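Local coordinates for fructose-bisphosphate aldolase (Slackia heliotrinireducens, PDB 4MOZ), which belongs to the DeoC/LacD family of aldolases and folds as a closed eight-stranded TIM barrel, at residues C[14-19]-C[166-171]; C[56-61]-C[273-278]; C[75-80]-C[283-288]; C[101-106]-C[119-124]; C[141-146]-C[157-162]. All blocks are in the same frame, centred on the assembly; numbering follows the deposited sequence.

Contact 1 (C[14-19]-C[166-171])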
# COMPACT_ATOMS: atom_id res chain seq x y z
N ASP C 14 15.08 -13.01 20.00
CA ASP C 14 14.99 -11.93 19.01
C ASP C 14 15.59 -10.61 19.51
O ASP C 14 15.62 -9.62 18.78
CB ASP C 14 13.55 -11.74 18.51
CG ASP C 14 12.56 -11.42 19.63
OD1 ASP C 14 12.90 -11.62 20.81
OD2 ASP C 14 11.44 -10.96 19.33
N VAL C 15 16.06 -10.61 20.76
CA VAL C 15 16.84 -9.50 21.28
C VAL C 15 18.30 -9.78 20.95
O VAL C 15 18.91 -10.69 21.52
CB VAL C 15 16.66 -9.31 22.80
CG1 VAL C 15 17.58 -8.21 23.32
CG2 VAL C 15 15.21 -9.01 23.15
N LEU C 16 18.86 -9.00 20.04
CA LEU C 16 20.18 -9.26 19.48
C LEU C 16 21.29 -9.03 20.50
O LEU C 16 21.09 -8.32 21.49
CB LEU C 16 20.42 -8.42 18.22
CG LEU C 16 19.30 -8.41 17.15
CD1 LEU C 16 19.67 -7.47 16.01
CD2 LEU C 16 18.99 -9.80 16.63
N ALA C 17 22.45 -9.64 20.25
CA ALA C 17 23.59 -9.58 21.16
C ALA C 17 23.92 -8.16 21.65
O ALA C 17 24.10 -7.95 22.85
CB ALA C 17 24.82 -10.22 20.52
N ASP C 18 23.97 -7.20 20.73
CA ASP C 18 24.34 -5.83 21.09
C ASP C 18 23.19 -5.00 21.65
O ASP C 18 23.35 -3.80 21.91
CB ASP C 18 25.02 -5.12 19.90
CG ASP C 18 24.07 -4.89 18.72
OD1 ASP C 18 22.96 -5.46 18.69
OD2 ASP C 18 24.46 -4.12 17.81
N ALA C 19 22.03 -5.63 21.84
CA ALA C 19 20.87 -4.96 22.46
C ALA C 19 20.50 -5.58 23.81
O ALA C 19 19.62 -5.07 24.51
CB ALA C 19 19.68 -4.99 21.51
N ALA C 166 11.31 -3.71 17.88
CA ALA C 166 11.52 -3.25 19.25
C ALA C 166 12.61 -4.07 19.94
O ALA C 166 13.49 -3.51 20.60
CB ALA C 166 10.23 -3.29 20.04
N HIS C 167 12.54 -5.38 19.79
CA HIS C 167 13.51 -6.27 20.41
C HIS C 167 14.87 -6.15 19.82
O HIS C 167 15.87 -6.35 20.51
CB HIS C 167 13.01 -7.71 20.40
CG HIS C 167 11.92 -7.97 21.41
ND1 HIS C 167 11.12 -9.05 21.36
CD2 HIS C 167 11.50 -7.22 22.51
CE1 HIS C 167 10.25 -9.01 22.38
NE2 HIS C 167 10.48 -7.89 23.09
N GLU C 168 14.92 -5.79 18.55
CA GLU C 168 16.17 -5.46 17.87
C GLU C 168 16.84 -4.27 18.57
O GLU C 168 18.07 -4.17 18.60
CB GLU C 168 15.89 -5.14 16.40
CG GLU C 168 17.11 -4.86 15.55
CD GLU C 168 16.78 -4.45 14.12
OE1 GLU C 168 15.58 -4.36 13.77
OE2 GLU C 168 17.73 -4.23 13.34
N GLU C 169 16.02 -3.39 19.14
CA GLU C 169 16.50 -2.18 19.81
C GLU C 169 16.62 -2.33 21.32
O GLU C 169 17.04 -1.40 22.01
CB GLU C 169 15.58 -0.99 19.49
CG GLU C 169 15.70 -0.47 18.06
CD GLU C 169 17.10 0.02 17.71
OE1 GLU C 169 17.81 0.54 18.61
OE2 GLU C 169 17.49 -0.11 16.53
N GLY C 170 16.24 -3.49 21.85
CA GLY C 170 16.27 -3.72 23.29
C GLY C 170 15.14 -3.05 24.05
O GLY C 170 15.26 -2.78 25.25
N LEU C 171 14.04 -2.77 23.36
CA LEU C 171 12.84 -2.21 23.98
C LEU C 171 11.88 -3.32 24.34
O LEU C 171 11.78 -4.32 23.62
CB LEU C 171 12.15 -1.23 23.03
CG LEU C 171 12.90 0.05 22.66
CD1 LEU C 171 12.25 0.69 21.44
CD2 LEU C 171 12.95 1.03 23.82
O HOH W 1 20.60 -3.95 17.51

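Contact 2 (C[56-61]-C[273-278])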
# COMPACT_ATOMS: atom_id res chain seq x y z
N GLU C 56 -18.98 14.78 34.77
CA GLU C 56 -19.45 14.49 36.12
C GLU C 56 -18.67 13.33 36.75
O GLU C 56 -18.48 12.28 36.12
CB GLU C 56 -20.94 14.18 36.11
CG GLU C 56 -21.59 14.25 37.48
CD GLU C 56 -23.03 13.76 37.48
OE1 GLU C 56 -23.65 13.70 36.40
OE2 GLU C 56 -23.54 13.43 38.58
N GLY C 57 -18.22 13.54 37.98
CA GLY C 57 -17.47 12.52 38.72
C GLY C 57 -16.00 12.45 38.36
O GLY C 57 -15.30 11.53 38.79
N ILE C 58 -15.54 13.41 37.56
CA ILE C 58 -14.13 13.50 37.19
C ILE C 58 -13.58 14.81 37.75
O ILE C 58 -14.13 15.88 37.50
CB ILE C 58 -13.94 13.46 35.65
CG1 ILE C 58 -14.52 12.15 35.07
CG2 ILE C 58 -12.47 13.61 35.28
CD1 ILE C 58 -14.76 12.17 33.58
N ASP C 59 -12.50 14.71 38.52
CA ASP C 59 -11.88 15.89 39.12
C ASP C 59 -11.47 16.90 38.05
O ASP C 59 -10.92 16.52 37.01
CB ASP C 59 -10.67 15.51 39.96
CG ASP C 59 -10.20 16.64 40.85
OD1 ASP C 59 -10.75 16.79 41.96
OD2 ASP C 59 -9.28 17.38 40.44
N ILE C 60 -11.73 18.18 38.32
CA ILE C 60 -11.40 19.27 37.40
C ILE C 60 -9.93 19.31 36.98
O ILE C 60 -9.61 19.74 35.87
CB ILE C 60 -11.88 20.64 37.94
CG1 ILE C 60 -11.79 21.73 36.86
CG2 ILE C 60 -11.13 21.04 39.21
CD1 ILE C 60 -12.60 21.44 35.61
N SER C 61 -9.03 18.83 37.84
CA SER C 61 -7.60 18.79 37.50
C SER C 61 -7.27 17.84 36.34
O SER C 61 -6.24 18.00 35.68
CB SER C 61 -6.74 18.48 38.73
OG SER C 61 -7.02 17.18 39.23
N ILE C 273 -7.22 6.01 38.07
CA ILE C 273 -6.22 6.87 38.68
C ILE C 273 -6.47 8.35 38.34
O ILE C 273 -6.71 9.16 39.24
CB ILE C 273 -4.79 6.48 38.27
CG1 ILE C 273 -4.42 5.10 38.84
CG2 ILE C 273 -3.79 7.53 38.74
CD1 ILE C 273 -3.20 4.47 38.20
N HIS C 274 -6.42 8.68 37.05
CA HIS C 274 -6.34 10.09 36.65
C HIS C 274 -7.60 10.91 36.81
O HIS C 274 -7.51 12.13 36.86
CB HIS C 274 -5.72 10.27 35.26
CG HIS C 274 -6.52 9.66 34.12
ND1 HIS C 274 -7.73 10.13 33.75
CD2 HIS C 274 -6.22 8.62 33.25
CE1 HIS C 274 -8.19 9.41 32.71
NE2 HIS C 274 -7.26 8.49 32.40
N GLN C 275 -8.76 10.26 36.94
CA GLN C 275 -10.01 10.99 37.21
C GLN C 275 -10.11 11.56 38.63
O GLN C 275 -11.00 12.36 38.93
CB GLN C 275 -11.23 10.13 36.89
CG GLN C 275 -11.41 9.88 35.40
CD GLN C 275 -12.59 8.99 35.07
OE1 GLN C 275 -13.22 8.41 35.95
NE2 GLN C 275 -12.90 8.89 33.78
N ARG C 276 -9.18 11.15 39.50
CA ARG C 276 -9.13 11.63 40.87
C ARG C 276 -8.24 12.87 40.97
O ARG C 276 -7.44 13.14 40.07
CB ARG C 276 -8.59 10.53 41.80
CG ARG C 276 -9.48 9.31 41.88
CD ARG C 276 -8.76 8.15 42.55
NE ARG C 276 -9.45 6.88 42.30
CZ ARG C 276 -10.38 6.35 43.08
NH1 ARG C 276 -10.94 5.20 42.75
NH2 ARG C 276 -10.77 6.96 44.20
N SER C 277 -8.37 13.61 42.07
CA SER C 277 -7.50 14.75 42.35
C SER C 277 -6.06 14.26 42.47
O SER C 277 -5.82 13.09 42.78
CB SER C 277 -7.92 15.43 43.65
OG SER C 277 -7.69 14.59 44.77
N LEU C 278 -5.11 15.16 42.24
CA LEU C 278 -3.69 14.80 42.23
C LEU C 278 -3.27 14.00 43.47
O LEU C 278 -2.66 12.93 43.33
CB LEU C 278 -2.81 16.05 42.05
CG LEU C 278 -1.28 15.89 41.99
CD1 LEU C 278 -0.84 14.93 40.89
CD2 LEU C 278 -0.59 17.24 41.84

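Contact 3 (C[75-80]-C[283-288])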
# COMPACT_ATOMS: atom_id res chain seq x y z
N GLY C 75 3.59 9.91 42.03
CA GLY C 75 3.15 8.59 42.45
C GLY C 75 4.23 7.55 42.21
O GLY C 75 5.37 7.88 41.87
N VAL C 76 3.88 6.28 42.39
CA VAL C 76 4.79 5.19 42.10
C VAL C 76 4.15 4.34 41.02
O VAL C 76 3.05 3.80 41.21
CB VAL C 76 5.13 4.34 43.36
CG1 VAL C 76 6.06 3.18 43.01
CG2 VAL C 76 5.77 5.20 44.44
N CYS C 77 4.83 4.26 39.88
CA CYS C 77 4.37 3.49 38.73
C CYS C 77 5.55 2.74 38.12
O CYS C 77 6.70 3.12 38.33
CB CYS C 77 3.75 4.41 37.67
SG CYS C 77 2.53 5.61 38.26
N GLY C 78 5.26 1.68 37.36
CA GLY C 78 6.29 0.96 36.62
C GLY C 78 6.60 1.72 35.35
O GLY C 78 7.71 2.23 35.18
N VAL C 79 5.60 1.80 34.47
CA VAL C 79 5.69 2.59 33.24
C VAL C 79 4.49 3.52 33.07
O VAL C 79 3.38 3.22 33.52
CB VAL C 79 5.84 1.73 31.96
CG1 VAL C 79 7.11 0.89 32.00
CG2 VAL C 79 4.61 0.86 31.73
N MSE C 80 4.73 4.66 32.42
CA MSE C 80 3.64 5.50 31.95
C MSE C 80 3.51 5.28 30.46
O MSE C 80 4.46 5.52 29.70
CB MSE C 80 3.92 6.97 32.24
CG MSE C 80 2.82 7.89 31.74
SE MSE C 80 3.34 9.75 31.86
CE MSE C 80 1.76 10.56 31.05
N ARG C 283 -1.92 8.66 45.70
CA ARG C 283 -2.12 7.64 46.72
C ARG C 283 -2.61 6.30 46.16
O ARG C 283 -2.24 5.24 46.66
CB ARG C 283 -3.08 8.12 47.82
CG ARG C 283 -2.49 9.20 48.72
CD ARG C 283 -3.26 9.35 50.03
NE ARG C 283 -4.70 9.51 49.83
CZ ARG C 283 -5.32 10.67 49.68
NH1 ARG C 283 -4.63 11.81 49.70
NH2 ARG C 283 -6.63 10.70 49.50
N LEU C 284 -3.44 6.35 45.11
CA LEU C 284 -3.92 5.12 44.47
C LEU C 284 -2.81 4.39 43.73
O LEU C 284 -2.73 3.16 43.79
CB LEU C 284 -5.14 5.37 43.57
CG LEU C 284 -5.74 4.14 42.89
CD1 LEU C 284 -6.19 3.08 43.89
CD2 LEU C 284 -6.90 4.53 41.98
N THR C 285 -1.94 5.13 43.04
CA THR C 285 -0.81 4.51 42.35
C THR C 285 0.07 3.80 43.37
O THR C 285 0.57 2.70 43.11
CB THR C 285 0.07 5.51 41.55
OG1 THR C 285 0.72 6.42 42.45
CG2 THR C 285 -0.76 6.30 40.54
N LYS C 286 0.22 4.43 44.53
CA LYS C 286 1.03 3.89 45.62
C LYS C 286 0.41 2.61 46.17
O LYS C 286 1.12 1.64 46.42
CB LYS C 286 1.24 4.93 46.72
CG LYS C 286 2.19 6.05 46.32
CD LYS C 286 2.37 7.09 47.42
CE LYS C 286 3.42 8.11 47.02
NZ LYS C 286 3.67 9.12 48.08
N ALA C 287 -0.91 2.61 46.31
CA ALA C 287 -1.67 1.43 46.74
C ALA C 287 -1.53 0.27 45.74
O ALA C 287 -1.24 -0.86 46.14
CB ALA C 287 -3.13 1.78 46.95
N ILE C 288 -1.72 0.58 44.46
CA ILE C 288 -1.57 -0.41 43.39
C ILE C 288 -0.14 -0.97 43.36
O ILE C 288 0.05 -2.19 43.34
CB ILE C 288 -1.96 0.17 42.02
CG1 ILE C 288 -3.44 0.54 42.00
CG2 ILE C 288 -1.65 -0.82 40.90
CD1 ILE C 288 -3.84 1.43 40.83

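Contact 4 (C[101-106]-C[119-124])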
# COMPACT_ATOMS: atom_id res chain seq x y z
N VAL C 101 5.86 4.06 24.84
CA VAL C 101 5.21 4.76 23.73
C VAL C 101 4.13 3.90 23.08
O VAL C 101 4.43 2.85 22.49
CB VAL C 101 6.22 5.27 22.69
CG1 VAL C 101 5.51 6.01 21.57
CG2 VAL C 101 7.25 6.18 23.36
N LYS C 102 2.89 4.34 23.20
CA LYS C 102 1.76 3.65 22.59
C LYS C 102 1.73 3.96 21.09
O LYS C 102 1.42 5.08 20.68
CB LYS C 102 0.45 4.05 23.28
CG LYS C 102 -0.80 3.36 22.76
CD LYS C 102 -0.69 1.84 22.83
CE LYS C 102 -2.05 1.19 22.89
NZ LYS C 102 -2.82 1.40 21.63
N MSE C 103 2.07 2.96 20.29
CA MSE C 103 2.32 3.12 18.85
C MSE C 103 1.08 3.35 18.00
O MSE C 103 1.16 4.02 16.97
CB MSE C 103 3.08 1.91 18.31
CG MSE C 103 4.43 1.70 18.93
SE MSE C 103 5.64 3.19 18.63
CE MSE C 103 5.91 3.00 16.70
N ASN C 104 -0.04 2.77 18.39
CA ASN C 104 -1.29 2.99 17.66
C ASN C 104 -2.39 3.59 18.53
O ASN C 104 -2.33 3.50 19.75
CB ASN C 104 -1.75 1.70 16.94
CG ASN C 104 -2.15 0.58 17.88
OD1 ASN C 104 -1.80 0.56 19.07
ND2 ASN C 104 -2.89 -0.38 17.34
N SER C 105 -3.37 4.22 17.89
CA SER C 105 -4.54 4.77 18.56
C SER C 105 -5.66 5.00 17.57
O SER C 105 -5.42 5.18 16.38
CB SER C 105 -4.20 6.10 19.25
OG SER C 105 -3.41 5.90 20.41
N LYS C 106 -6.90 5.00 18.07
CA LYS C 106 -8.08 5.35 17.28
C LYS C 106 -9.07 6.06 18.19
O LYS C 106 -8.92 6.01 19.42
CB LYS C 106 -8.72 4.11 16.66
CG LYS C 106 -9.35 3.15 17.66
CD LYS C 106 -10.35 2.22 16.97
CE LYS C 106 -11.17 1.44 17.98
NZ LYS C 106 -12.24 2.27 18.60
N SER C 119 -7.07 0.24 14.67
CA SER C 119 -6.17 1.23 15.27
C SER C 119 -4.81 1.19 14.57
O SER C 119 -4.08 0.20 14.70
CB SER C 119 -6.05 0.99 16.78
OG SER C 119 -5.10 1.86 17.37
N PRO C 120 -4.48 2.24 13.80
CA PRO C 120 -3.30 2.25 12.95
C PRO C 120 -2.02 2.68 13.67
O PRO C 120 -2.07 3.57 14.52
CB PRO C 120 -3.65 3.30 11.90
CG PRO C 120 -4.45 4.30 12.66
CD PRO C 120 -5.26 3.49 13.66
N GLN C 121 -0.89 2.07 13.31
CA GLN C 121 0.40 2.56 13.77
C GLN C 121 0.52 4.02 13.34
O GLN C 121 0.30 4.35 12.18
CB GLN C 121 1.54 1.73 13.20
CG GLN C 121 2.89 2.12 13.77
CD GLN C 121 4.00 1.16 13.38
OE1 GLN C 121 3.75 -0.03 13.13
NE2 GLN C 121 5.23 1.66 13.32
N LEU C 122 0.85 4.89 14.28
CA LEU C 122 0.79 6.33 14.07
C LEU C 122 2.04 6.91 13.43
O LEU C 122 1.99 8.00 12.87
CB LEU C 122 0.48 7.05 15.39
CG LEU C 122 -0.84 6.66 16.06
CD1 LEU C 122 -0.94 7.25 17.47
CD2 LEU C 122 -2.04 7.06 15.21
N HIS C 123 3.15 6.19 13.52
CA HIS C 123 4.44 6.63 12.98
C HIS C 123 5.39 5.47 13.02
O HIS C 123 5.10 4.47 13.67
CB HIS C 123 5.01 7.78 13.82
CG HIS C 123 4.90 7.53 15.31
ND1 HIS C 123 5.76 6.72 15.97
CD2 HIS C 123 3.97 7.97 16.24
CE1 HIS C 123 5.40 6.66 17.26
NE2 HIS C 123 4.30 7.42 17.43
N ASP C 124 6.53 5.58 12.36
CA ASP C 124 7.51 4.49 12.40
C ASP C 124 8.24 4.41 13.75
O ASP C 124 8.17 5.34 14.58
CB ASP C 124 8.50 4.58 11.23
CG ASP C 124 9.29 5.89 11.19
OD1 ASP C 124 9.48 6.53 12.25
OD2 ASP C 124 9.72 6.27 10.09
O HOH W 2 2.36 7.38 19.33

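Contact 5 (C[141-146]-C[157-162])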
# COMPACT_ATOMS: atom_id res chain seq x y z
N LEU C 141 7.45 -0.15 24.04
CA LEU C 141 6.41 0.22 23.11
C LEU C 141 5.13 -0.52 23.43
O LEU C 141 5.16 -1.62 24.01
CB LEU C 141 6.82 -0.11 21.67
CG LEU C 141 8.17 0.38 21.12
CD1 LEU C 141 8.29 -0.03 19.67
CD2 LEU C 141 8.35 1.88 21.26
N GLY C 142 4.01 0.09 23.06
CA GLY C 142 2.69 -0.52 23.20
C GLY C 142 1.93 -0.52 21.88
O GLY C 142 2.12 0.36 21.05
N TYR C 143 1.07 -1.52 21.70
CA TYR C 143 0.26 -1.65 20.49
C TYR C 143 -1.02 -2.40 20.81
O TYR C 143 -0.99 -3.39 21.55
CB TYR C 143 1.05 -2.37 19.38
CG TYR C 143 0.37 -2.34 18.03
CD1 TYR C 143 -0.51 -3.36 17.66
CD2 TYR C 143 0.62 -1.31 17.12
CE1 TYR C 143 -1.14 -3.34 16.42
CE2 TYR C 143 -0.01 -1.29 15.88
CZ TYR C 143 -0.89 -2.31 15.54
OH TYR C 143 -1.53 -2.31 14.33
N THR C 144 -2.14 -1.94 20.26
CA THR C 144 -3.44 -2.59 20.43
C THR C 144 -3.85 -3.42 19.21
O THR C 144 -3.74 -2.94 18.08
CB THR C 144 -4.55 -1.56 20.71
OG1 THR C 144 -4.24 -0.84 21.90
CG2 THR C 144 -5.91 -2.24 20.88
N LEU C 145 -4.33 -4.64 19.44
CA LEU C 145 -4.89 -5.47 18.37
C LEU C 145 -6.32 -5.85 18.70
O LEU C 145 -6.60 -6.32 19.81
CB LEU C 145 -4.09 -6.76 18.18
CG LEU C 145 -2.63 -6.70 17.73
CD1 LEU C 145 -1.70 -6.73 18.94
CD2 LEU C 145 -2.35 -7.89 16.81
N TYR C 146 -7.23 -5.66 17.74
CA TYR C 146 -8.59 -6.16 17.86
C TYR C 146 -8.72 -7.43 17.05
O TYR C 146 -9.00 -7.39 15.85
CB TYR C 146 -9.63 -5.11 17.43
CG TYR C 146 -9.39 -3.75 18.05
CD1 TYR C 146 -9.75 -3.48 19.37
CD2 TYR C 146 -8.79 -2.73 17.31
CE1 TYR C 146 -9.52 -2.23 19.94
CE2 TYR C 146 -8.55 -1.49 17.87
CZ TYR C 146 -8.91 -1.24 19.18
OH TYR C 146 -8.67 0.00 19.72
N ALA C 157 -0.10 -7.73 11.21
CA ALA C 157 1.10 -7.42 10.43
C ALA C 157 1.91 -6.29 11.05
O ALA C 157 3.13 -6.36 11.11
CB ALA C 157 0.73 -7.09 9.00
N GLU C 158 1.22 -5.23 11.49
CA GLU C 158 1.91 -4.12 12.16
C GLU C 158 2.53 -4.59 13.47
O GLU C 158 3.70 -4.31 13.74
CB GLU C 158 0.97 -2.93 12.38
CG GLU C 158 0.58 -2.18 11.12
CD GLU C 158 -0.30 -0.96 11.36
OE1 GLU C 158 -0.73 -0.72 12.51
OE2 GLU C 158 -0.57 -0.23 10.38
N ALA C 159 1.76 -5.33 14.27
CA ALA C 159 2.23 -5.79 15.59
C ALA C 159 3.44 -6.72 15.48
O ALA C 159 4.43 -6.52 16.19
CB ALA C 159 1.11 -6.46 16.37
N GLY C 160 3.36 -7.72 14.60
CA GLY C 160 4.43 -8.68 14.42
C GLY C 160 5.75 -8.02 14.06
O GLY C 160 6.79 -8.35 14.63
N GLN C 161 5.69 -7.08 13.12
CA GLN C 161 6.87 -6.33 12.68
C GLN C 161 7.41 -5.44 13.79
O GLN C 161 8.63 -5.30 13.95
CB GLN C 161 6.52 -5.48 11.44
CG GLN C 161 7.67 -4.66 10.87
CD GLN C 161 8.76 -5.50 10.22
OE1 GLN C 161 8.54 -6.66 9.88
NE2 GLN C 161 9.93 -4.92 10.03
N LEU C 162 6.50 -4.85 14.56
CA LEU C 162 6.85 -3.97 15.65
C LEU C 162 7.61 -4.70 16.75
O LEU C 162 8.61 -4.19 17.27
CB LEU C 162 5.59 -3.33 16.23
CG LEU C 162 5.80 -2.09 17.10
CD1 LEU C 162 6.12 -0.87 16.23
CD2 LEU C 162 4.57 -1.84 17.95

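Contact 1 (C[14-19]-C[166-171])
His-167, in the last turn of helix 152-168, meets Asp-14 of the loop before helix 20-30 in a histidine-carboxylate hydrogen bond. ND1 of His-167 donates to OD2 of Asp-14 over 2.8 Å, and at 173° the bond is almost straight. The acceptor lies in the imidazole plane, whereas the N-H arrives from above the carboxylate plane, and the two planes are turned 79° apart. The CG2 methyl of Val-15 rests 3.8 Å from CB of His-167, the two side chains crossing at a slant, and CA of Val-15 directs its hydrogen at the carbonyl O of the same histidine, a CA-H...O contact of 3.4 Å. Leu-16 and Glu-168 lie side by side and point the same way, with CD1 of the leucine against CG of the glutamate.

A second shell fixes both polar partners. NE2 of His-167 is hydrogen-bonded to Asp-207, and OD2 of Asp-14 also forms a salt bridge with Arg-84 of the second subunit, so this carboxylate links the helix end to the subunit interface. The helix closes in a Schellman motif: Gly-170 has positive phi, Leu-171 N bonds to Ala-166 O and Gly-170 N to His-167 O. Ala-166 O also accepts from Glu-169 N, from the opposite face to Leu-171 N. A water donates to both OD1 of Asp-18 and O of Glu-168, while CB of Ala-19 packs 3.4 Å from that same Glu-168 O.

Contact 2 (C[56-61]-C[273-278])
Ile-58 and Asp-59 bring the loop between helices 44-47 and 66-74 against Gln-275 and Ser-277, in a surface contact at the turn joining helix 271-274 to helix 278-294. One backbone bond ties the two segments: Asp-59 N donates to Gln-275 O at 2.8 Å and 167°. On one side of it the side chains of Ile-58 and Gln-275 pass each other at a slant. CG1 of Ile-58 lies 3.7 Å from CD of Gln-275, its CG2 methyl touches the CG methylene, and CD1 reaches NE2, whose amide is hydrogen-bonded to the carbonyl of Asp-52. Asp-59 supplies the other half. Its CG stands anti to the backbone N (chi1 -167°), 3.6 Å from CA of Ser-277, the N-cap residue of helix 278-294, and OD1 lies against CB of that serine. OD2 turns back to its own loop in an Asx turn, accepting from Ser-61 N at 3.0 Å and from Ser-61 OG at 2.6 Å, the two donors on opposite faces of the carboxylate plane. With two donors on one oxygen, the negative charge would be at least partly answered within its own loop, and the side chain of Asp-59 meets the neighbouring turn mainly through carbon atoms of Ser-277.

Contact 3 (C[75-80]-C[283-288])
In the outer layer of the TIM barrel, Val-76 and Thr-285 join the loop that leads into barrel strand 79-82 to helix 278-294, which packs on the outside of the barrel. The threonine hydroxyl is the polar centre of the contact. Its OG1 stands between the backbone N and the carbonyl carbon (chi1 66°), and there accepts a hydrogen bond from Val-76 N at 3.2 Å, bent to 145°. The same oxygen is hydrogen-bonded to the carbonyl of Val-282 one turn earlier, so the hydroxyl links the helix backbone to the loop. CA of Gly-75, the first residue beyond helix 66-74 to leave helical geometry, lies 3.3 Å from OG1 of Thr-285.

Apolar contacts lie on two sides of the hydroxyl. The CG2 methyl of Thr-285 approaches SG of Cys-77, a contact that holds for one of two conformers and is uncertain; the side chain of Thr-285 also packs on Met-38 of strand 37-41. On the other side of the hydroxyl CG2 of Val-76 touches CG of Lys-286 at 4.1 Å, the two side chains crossing at about a right angle. Beyond that point the lysine runs on extended, and NZ forms a salt bridge with Asp-310. Val-76 O is hydrogen-bonded to Ser-289 OG, one turn farther along the helix. A helix lying beside the entrance to an inner strand in this way is part of the outer layer of an alpha/beta (TIM) barrel.

Contact 4 (C[101-106]-C[119-124])
From CB, Met-103, a selenomethionine just past strand 99-102, reaches across to residues 121-124 with a chain that is bent at chi2 and chi3. CG lies anti to the carbonyl carbon (chi1 -62°), and the bend at chi2 brings SE 3.7 Å from CE1 of His-123, approaching the ring obliquely as the two side chains cross at about a right angle. The terminal CE lies 3.5 Å from His-123 O and also touches Gln-121 NE2, an amide that donates to that same carbonyl O. The backbone O of Met-103 accepts from Leu-122 N at 2.8 Å and 162°, beside the single beta bridge of Asn-104 with Gln-121. Asn-104 adds a bond of its own: ND2 donates to Ser-119 O at 3.0 Å, from above the carbonyl plane. Its OD1 receives Lys-102 NZ, at 2.9 Å, and the backbone N of Thr-144, which ties the loop to the next strand. A water joins Lys-102 O to NE2 of His-123. Ala-153 and Leu-156 of the third subunit pack on Pro-120 and Leu-122. The arrangement is that of a loop after a barrel strand, folded back across the strand's C-terminal end before helix 125-132, in a TIM barrel.

Contact 5 (C[141-146]-C[157-162])
Tyr-143 and Glu-158 cross at about a right angle, ring and carboxylate planes 75° apart, and meet at the hydroxyl. OH of Tyr-143 donates to OE1 of Glu-158 over a short 2.5 Å, reaching it on the anti side of the carboxylate. OE1 sits at the ring edge, near its plane, and also accepts from the backbone N of Gln-121, so two donors grip this oxygen. CB of Tyr-143 is directed toward helix 152-168, and with CG anti to the backbone N (chi1 -170°) the ring presents one face to the backbone N of Ala-159, which stands 4.1 Å above the plane toward the rim. The methyl of Ala-159 packs 3.7 Å from CD1 of Tyr-143 and is met from the next helix-facing position on the strand by CD2 of Leu-145, at 3.8 Å. Farther along the helix, CD2 of Leu-162 touches CB of Tyr-143 and its CG lies 4.1 Å from CD1 of Leu-141. Strand and helix axes run nearly antiparallel, at 155°, within the beta-alpha-beta unit that ends in strand 172-177. Leu-141 also packs on helix 125-132, while Leu-175 of strand 172-177 lies against Tyr-143 and Leu-145.

How the contacts relate
Contacts 1, 4 and 5 are buried and each adjoins another subunit, whereas contacts 2 and 3 lie at the surface and no other chain touches them. Contacts 4 and 5 are the closest pair, centres 9 Å apart, on the neighbouring strands 99-102 and 138-145. Contact 5 shares helix 152-168 with contact 1, which it meets through Leu-141 and Ala-166. Contacts 2 and 3 adjoin in turn, Ile-273 packing on Thr-285 and Leu-284. Carboxylates accept side-chain bonds across contacts 1 and 5, from a histidine and a tyrosine; contacts 2 and 3 each rest on one bond donated by a backbone N. Contact 4 mixes backbone and amide bonds with selenium packing.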